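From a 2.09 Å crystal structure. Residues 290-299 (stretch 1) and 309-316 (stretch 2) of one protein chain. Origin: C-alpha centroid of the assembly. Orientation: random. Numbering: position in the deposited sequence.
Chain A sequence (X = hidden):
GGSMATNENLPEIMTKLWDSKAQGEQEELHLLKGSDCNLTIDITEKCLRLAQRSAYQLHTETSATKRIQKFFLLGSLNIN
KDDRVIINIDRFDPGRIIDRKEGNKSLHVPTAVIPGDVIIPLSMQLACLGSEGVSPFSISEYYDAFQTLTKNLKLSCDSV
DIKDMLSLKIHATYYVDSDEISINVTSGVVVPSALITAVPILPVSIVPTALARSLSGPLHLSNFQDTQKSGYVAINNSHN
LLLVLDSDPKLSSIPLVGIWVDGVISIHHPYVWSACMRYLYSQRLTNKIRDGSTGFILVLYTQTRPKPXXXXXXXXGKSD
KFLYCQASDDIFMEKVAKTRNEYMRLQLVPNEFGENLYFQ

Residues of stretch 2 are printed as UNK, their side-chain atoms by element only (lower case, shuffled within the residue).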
ATOM      1  N   ARG A 290      -3.397 -11.696  21.643  1.00 14.35           N
ATOM      2  CA  ARG A 290      -4.507 -11.956  20.737  1.00 10.66           C
ATOM      3  C   ARG A 290      -4.045 -11.603  19.333  1.00 15.71           C
ATOM      4  O   ARG A 290      -3.502 -10.515  19.113  1.00 14.55           O
ATOM      5  CB  ARG A 290      -5.750 -11.149  21.128  1.00 11.90           C
ATOM      6  CG  ARG A 290      -6.386 -11.585  22.450  1.00 17.96           C
ATOM      7  CD  ARG A 290      -7.060 -12.947  22.315  1.00 17.61           C
ATOM      8  NE  ARG A 290      -7.611 -13.419  23.581  1.00 27.75           N
ATOM      9  CZ  ARG A 290      -6.998 -14.281  24.387  1.00 35.23           C
ATOM     10  NH1 ARG A 290      -5.812 -14.774  24.056  1.00 30.50           N
ATOM     11  NH2 ARG A 290      -7.575 -14.656  25.520  1.00 36.87           N
ATOM     12  N   ASP A 291      -4.234 -12.523  18.394  1.00 12.00           N
ATOM     13  CA  ASP A 291      -3.691 -12.360  17.050  1.00 11.30           C
ATOM     14  C   ASP A 291      -4.719 -12.878  16.048  1.00 16.87           C
ATOM     15  O   ASP A 291      -5.915 -12.983  16.346  1.00 12.20           O
ATOM     16  CB  ASP A 291      -2.320 -13.054  16.943  1.00 13.78           C
ATOM     17  CG  ASP A 291      -2.377 -14.543  17.262  1.00 17.28           C
ATOM     18  OD1 ASP A 291      -3.482 -15.122  17.309  1.00 16.39           O
ATOM     19  OD2 ASP A 291      -1.298 -15.140  17.470  1.00 18.81           O
ATOM     20  N   GLY A 292      -4.252 -13.218  14.844  1.00 15.70           N
ATOM     21  CA  GLY A 292      -5.165 -13.606  13.785  1.00 15.34           C
ATOM     22  C   GLY A 292      -5.855 -14.933  14.026  1.00 21.72           C
ATOM     23  O   GLY A 292      -6.951 -15.166  13.507  1.00 20.85           O
ATOM     24  N   SER A 293      -5.232 -15.816  14.810  1.00 16.22           N
ATOM     25  CA  SER A 293      -5.814 -17.130  15.070  1.00 18.18           C
ATOM     26  C   SER A 293      -6.868 -17.073  16.167  1.00 18.58           C
ATOM     27  O   SER A 293      -7.905 -17.738  16.070  1.00 20.79           O
ATOM     28  CB  SER A 293      -4.715 -18.124  15.443  1.00 17.30           C
ATOM     29  OG  SER A 293      -3.722 -18.184  14.433  1.00 32.77           O
ATOM     30  N   THR A 294      -6.617 -16.299  17.223  1.00 15.07           N
ATOM     31  CA  THR A 294      -7.583 -16.161  18.304  1.00 20.11           C
ATOM     32  C   THR A 294      -8.660 -15.130  17.999  1.00 19.15           C
ATOM     33  O   THR A 294      -9.707 -15.130  18.654  1.00 18.78           O
ATOM     34  CB  THR A 294      -6.869 -15.773  19.602  1.00 18.33           C
ATOM     35  OG1 THR A 294      -6.300 -14.464  19.460  1.00 17.30           O
ATOM     36  CG2 THR A 294      -5.762 -16.764  19.913  1.00 12.71           C
ATOM     37  N   GLY A 295      -8.435 -14.267  17.013  1.00 19.36           N
ATOM     38  CA  GLY A 295      -9.270 -13.099  16.837  1.00 14.22           C
ATOM     39  C   GLY A 295      -8.731 -11.957  17.670  1.00 15.02           C
ATOM     40  O   GLY A 295      -8.377 -12.154  18.836  1.00 13.19           O
ATOM     41  N   PHE A 296      -8.632 -10.767  17.088  1.00  9.91           N
ATOM     42  CA  PHE A 296      -8.154  -9.603  17.813  1.00 13.97           C
ATOM     43  C   PHE A 296      -9.149  -8.469  17.636  1.00 12.01           C
ATOM     44  O   PHE A 296     -10.001  -8.494  16.745  1.00 12.44           O
ATOM     45  CB  PHE A 296      -6.746  -9.177  17.361  1.00 13.38           C
ATOM     46  CG  PHE A 296      -6.655  -8.784  15.912  1.00 12.06           C
ATOM     47  CD1 PHE A 296      -6.770  -7.456  15.531  1.00 10.54           C
ATOM     48  CD2 PHE A 296      -6.428  -9.738  14.934  1.00 12.66           C
ATOM     49  CE1 PHE A 296      -6.672  -7.089  14.200  1.00 14.34           C
ATOM     50  CE2 PHE A 296      -6.329  -9.379  13.603  1.00 13.21           C
ATOM     51  CZ  PHE A 296      -6.452  -8.052  13.235  1.00 14.43           C
ATOM     52  N   ILE A 297      -9.047  -7.485  18.506  1.00 12.21           N
ATOM     53  CA  ILE A 297     -10.065  -6.448  18.587  1.00 12.18           C
ATOM     54  C   ILE A 297      -9.636  -5.257  17.746  1.00 10.90           C
ATOM     55  O   ILE A 297      -8.450  -4.934  17.629  1.00 11.45           O
ATOM     56  CB  ILE A 297     -10.341  -6.042  20.052  1.00 13.49           C
ATOM     57  CG1 ILE A 297     -11.616  -5.200  20.143  1.00 15.45           C
ATOM     58  CG2 ILE A 297      -9.150  -5.293  20.642  1.00 14.92           C
ATOM     59  CD1 ILE A 297     -12.197  -5.113  21.535  1.00 22.64           C
ATOM     60  N   LEU A 298     -10.623  -4.616  17.128  1.00 10.69           N
ATOM     61  CA  LEU A 298     -10.438  -3.357  16.422  1.00 13.25           C
ATOM     62  C   LEU A 298     -11.408  -2.346  17.012  1.00 10.34           C
ATOM     63  O   LEU A 298     -12.622  -2.564  16.987  1.00  8.60           O
ATOM     64  CB  LEU A 298     -10.674  -3.520  14.917  1.00 11.88           C
ATOM     65  CG  LEU A 298     -10.935  -2.236  14.125  1.00 11.90           C
ATOM     66  CD1 LEU A 298      -9.708  -1.337  14.111  1.00  8.68           C
ATOM     67  CD2 LEU A 298     -11.375  -2.578  12.706  1.00 12.42           C
ATOM     68  N   VAL A 299     -10.872  -1.265  17.566  1.00 13.35           N
ATOM     69  CA  VAL A 299     -11.671  -0.140  18.034  1.00 11.55           C
ATOM     70  C   VAL A 299     -11.636   0.903  16.927  1.00 11.95           C
ATOM     71  O   VAL A 299     -10.599   1.526  16.681  1.00 12.96           O
ATOM     72  CB  VAL A 299     -11.148   0.419  19.364  1.00 13.75           C
ATOM     73  CG1 VAL A 299     -12.041   1.542  19.855  1.00 13.02           C
ATOM     74  CG2 VAL A 299     -11.065  -0.688  20.405  1.00 10.01           C
ATOM     75  N   UNK A 309     -16.866   1.986  16.839  1.00 14.08           N
ATOM     76  CA  UNK A 309     -17.359   0.650  16.547  1.00 16.13           C
ATOM     77  C   UNK A 309     -16.333  -0.383  16.997  1.00 17.17           C
ATOM     78  O   UNK A 309     -15.123  -0.158  16.919  1.00 16.94           O
ATOM     79  o   UNK A 309     -19.569   1.989  12.325  1.00 29.36           O
ATOM     80  c   UNK A 309     -18.583   1.491  14.441  1.00 19.67           C
ATOM     81  o   UNK A 309     -17.967   0.484  12.372  1.00 15.92           O
ATOM     82  c   UNK A 309     -17.638   0.472  15.053  1.00 15.87           C
ATOM     83  c   UNK A 309     -18.717   1.310  12.939  1.00 24.99           C
ATOM     84  N   UNK A 310     -16.828  -1.526  17.460  1.00 13.69           N
ATOM     85  CA  UNK A 310     -15.984  -2.613  17.936  1.00 15.24           C
ATOM     86  C   UNK A 310     -16.129  -3.812  17.010  1.00 16.33           C
ATOM     87  O   UNK A 310     -17.249  -4.221  16.687  1.00 14.47           O
ATOM     88  c   UNK A 310     -14.878  -2.018  21.167  1.00 16.83           C
ATOM     89  c   UNK A 310     -16.019  -1.927  20.382  1.00 18.96           C
ATOM     90  c   UNK A 310     -16.555   0.150  21.470  1.00 14.81           C
ATOM     91  c   UNK A 310     -16.851  -0.834  20.547  1.00 17.50           C
ATOM     92  c   UNK A 310     -15.419   0.047  22.244  1.00 16.12           C
ATOM     93  c   UNK A 310     -14.579  -1.037  22.095  1.00 16.72           C
ATOM     94  c   UNK A 310     -16.343  -2.996  19.374  1.00 14.64           C
ATOM     95  N   UNK A 311     -14.993  -4.361  16.582  1.00  9.24           N
ATOM     96  CA  UNK A 311     -14.951  -5.516  15.699  1.00 11.85           C
ATOM     97  C   UNK A 311     -13.951  -6.530  16.229  1.00 12.65           C
ATOM     98  O   UNK A 311     -12.921  -6.163  16.801  1.00 11.65           O
ATOM     99  c   UNK A 311     -17.688  -5.547  10.863  1.00 16.47           C
ATOM    100  n   UNK A 311     -16.490  -2.261  12.990  1.00 15.59           N
ATOM    101  c   UNK A 311     -17.982  -3.172  11.192  1.00 17.26           C
ATOM    102  c   UNK A 311     -14.542  -5.128  14.270  1.00 12.58           C
ATOM    103  c   UNK A 311     -16.730  -5.622  11.854  1.00 12.57           C
ATOM    104  c   UNK A 311     -16.377  -4.454  12.538  1.00 14.16           C
ATOM    105  c   UNK A 311     -15.452  -4.161  13.590  1.00 14.38           C
ATOM    106  c   UNK A 311     -18.306  -4.331  10.543  1.00 22.77           C
ATOM    107  c   UNK A 311     -17.011  -3.245  12.189  1.00 17.01           C
ATOM    108  c   UNK A 311     -15.555  -2.820  13.828  1.00 15.67           C
ATOM    109  N   UNK A 312     -14.257  -7.810  16.031  1.00 13.85           N
ATOM    110  CA  UNK A 312     -13.286  -8.879  16.222  1.00 14.34           C
ATOM    111  C   UNK A 312     -12.777  -9.311  14.854  1.00 15.18           C
ATOM    112  O   UNK A 312     -13.556  -9.782  14.017  1.00 17.04           O
ATOM    113  c   UNK A 312     -12.889 -11.217  17.138  1.00 22.05           C
ATOM    114  o   UNK A 312     -13.420 -12.007  19.320  1.00 24.88           O
ATOM    115  c   UNK A 312     -13.365 -12.287  18.107  1.00 26.20           C
ATOM    116  o   UNK A 312     -13.682 -13.406  17.654  1.00 33.76           O
ATOM    117  c   UNK A 312     -13.885 -10.072  16.967  1.00 11.77           C
ATOM    118  N   UNK A 313     -11.477  -9.148  14.629  1.00 13.46           N
ATOM    119  CA  UNK A 313     -10.852  -9.465  13.354  1.00 11.98           C
ATOM    120  C   UNK A 313     -10.040 -10.744  13.477  1.00 19.11           C
ATOM    121  O   UNK A 313      -9.420 -11.001  14.514  1.00 14.91           O
ATOM    122  s   UNK A 313     -10.765  -6.716  12.847  1.00 17.29           S
ATOM    123  c   UNK A 313      -9.952  -8.322  12.885  1.00 14.60           C
ATOM    124  N   UNK A 314     -10.039 -11.540  12.413  1.00 12.10           N
ATOM    125  CA  UNK A 314      -9.299 -12.792  12.401  1.00 18.47           C
ATOM    126  C   UNK A 314      -8.744 -13.049  11.011  1.00 19.36           C
ATOM    127  O   UNK A 314      -9.270 -12.558  10.008  1.00 18.08           O
ATOM    128  c   UNK A 314     -10.178 -13.973  12.835  1.00 15.96           C
ATOM    129  o   UNK A 314     -11.188 -14.232  11.877  1.00 20.80           O
ATOM    130  N   UNK A 315      -7.664 -13.822  10.966  1.00 23.92           N
ATOM    131  CA  UNK A 315      -7.119 -14.329   9.719  1.00 25.53           C
ATOM    132  C   UNK A 315      -6.599 -15.736   9.955  1.00 32.67           C
ATOM    133  O   UNK A 315      -5.969 -16.006  10.982  1.00 39.53           O
ATOM    134  c   UNK A 315      -4.023 -15.184   5.791  1.00 41.70           C
ATOM    135  c   UNK A 315      -5.992 -13.451   9.172  1.00 26.79           C
ATOM    136  c   UNK A 315      -5.989 -14.281   6.811  1.00 33.35           C
ATOM    137  c   UNK A 315      -5.359 -14.843   5.715  1.00 37.02           C
ATOM    138  c   UNK A 315      -5.296 -14.049   7.988  1.00 33.22           C
ATOM    139  c   UNK A 315      -3.322 -14.960   6.961  1.00 41.17           C
ATOM    140  c   UNK A 315      -3.959 -14.400   8.054  1.00 37.62           C
ATOM    141  N   UNK A 316      -6.857 -16.623   8.998  1.00 42.13           N
ATOM    142  CA  UNK A 316      -6.482 -18.021   9.153  1.00 54.53           C
ATOM    143  C   UNK A 316      -5.915 -18.666   7.897  1.00 57.42           C
ATOM    144  O   UNK A 316      -5.494 -19.824   7.968  1.00 59.47           O
ATOM    145  o   UNK A 316      -8.739 -18.788   8.669  1.00 67.35           O
ATOM    146  c   UNK A 316      -7.694 -18.831   9.625  1.00 59.55           C
TER

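Position 309 opens the second strand with a side chain of three carbons, the third carrying two oxygens. Its CA-to-CB bond points sideways, and the nearest approach of the side chain to stretch 1 is 6.2 Å, from CB to Leu298 O, so only its backbone lies against Leu298 and Val299. Three carbons ending in a carboxylate identify Glu309.

At position 310 one carbon leads to a ring of six carbons with no heteroatom. Its CB lies on the same side of the sheet as the side chains of Ile297 and Val299, and the end of the side chain comes nearer to stretch 1. This is Phe310. Ile297 CD1 meets the ring edge, 4.1 Å from Phe310 CD2, and Val299 CG2 lies 3.9 Å from Phe310 CE2.

Position 311 carries one carbon followed by fused five- and six-membered rings holding eight carbons and one nitrogen. Its CB is 4.2 Å from Leu298 CB, as expected for directly paired residues on one face of the sheet. An indole is unique to tryptophan, hence Trp311. The ring nitrogen is occupied within its own stretch, where Trp311 NE1 donates to Glu309 OE1 at 3.2 Å; two residues apart on a strand, the side chains can reach one another.

Position 312 again shows three carbons, the last bearing two oxygens, but it projects to the face of Ile297 and Val299 and is extended, with chi1 and chi2 both t. It is Glu312. Its CG lies 4.1 Å from Gly295 CA. A CB on Gly295 would fall 3.0 Å from Glu312 OE1, a clash, and the backbone angles of Gly295 by themselves call for glycine.

Position 313 has one carbon and one sulfur, and is therefore Cys313. Its CB sits over one face of the Phe296 ring, 3.8 Å from the centroid, in a CH-pi contact, while Cys313 SG packs 3.8 Å from Leu298 CB.

Position 314 bears one carbon and one oxygen. The CB is 3.5 Å from Gly292 O, and the short, unbranched side chain defines Ser314.

At position 315 one carbon again precedes a six-carbon ring, but here the end of the side chain leads away from stretch 1, and the backbone makes the contact. The residue is Phe315. Its N donates to Gly292 O at 3.0 Å.

Position 316, with one carbon and one oxygen, is exposed and makes no contact with stretch 1; it is Ser316.

The contact is built on antiparallel pairing. Phe296 N to Cys313 O and Cys313 N to Phe296 O, both 2.7 Å, form one reciprocal pair of hydrogen bonds; Leu298 N to Trp311 O at 2.8 Å and Trp311 N to Leu298 O at 3.0 Å form the next. Alternation along the strands then sorts the side chains, packing Phe296 and Leu298 with Trp311 and Cys313 on one face, and Ile297 and Val299 against Phe310 on the other. Beyond the four bridged pairs, the bond from Phe315 N to Gly292 O extends the backbone contact into the loop of stretch 1.

Stretch 2 (309-316) EFWECSFS
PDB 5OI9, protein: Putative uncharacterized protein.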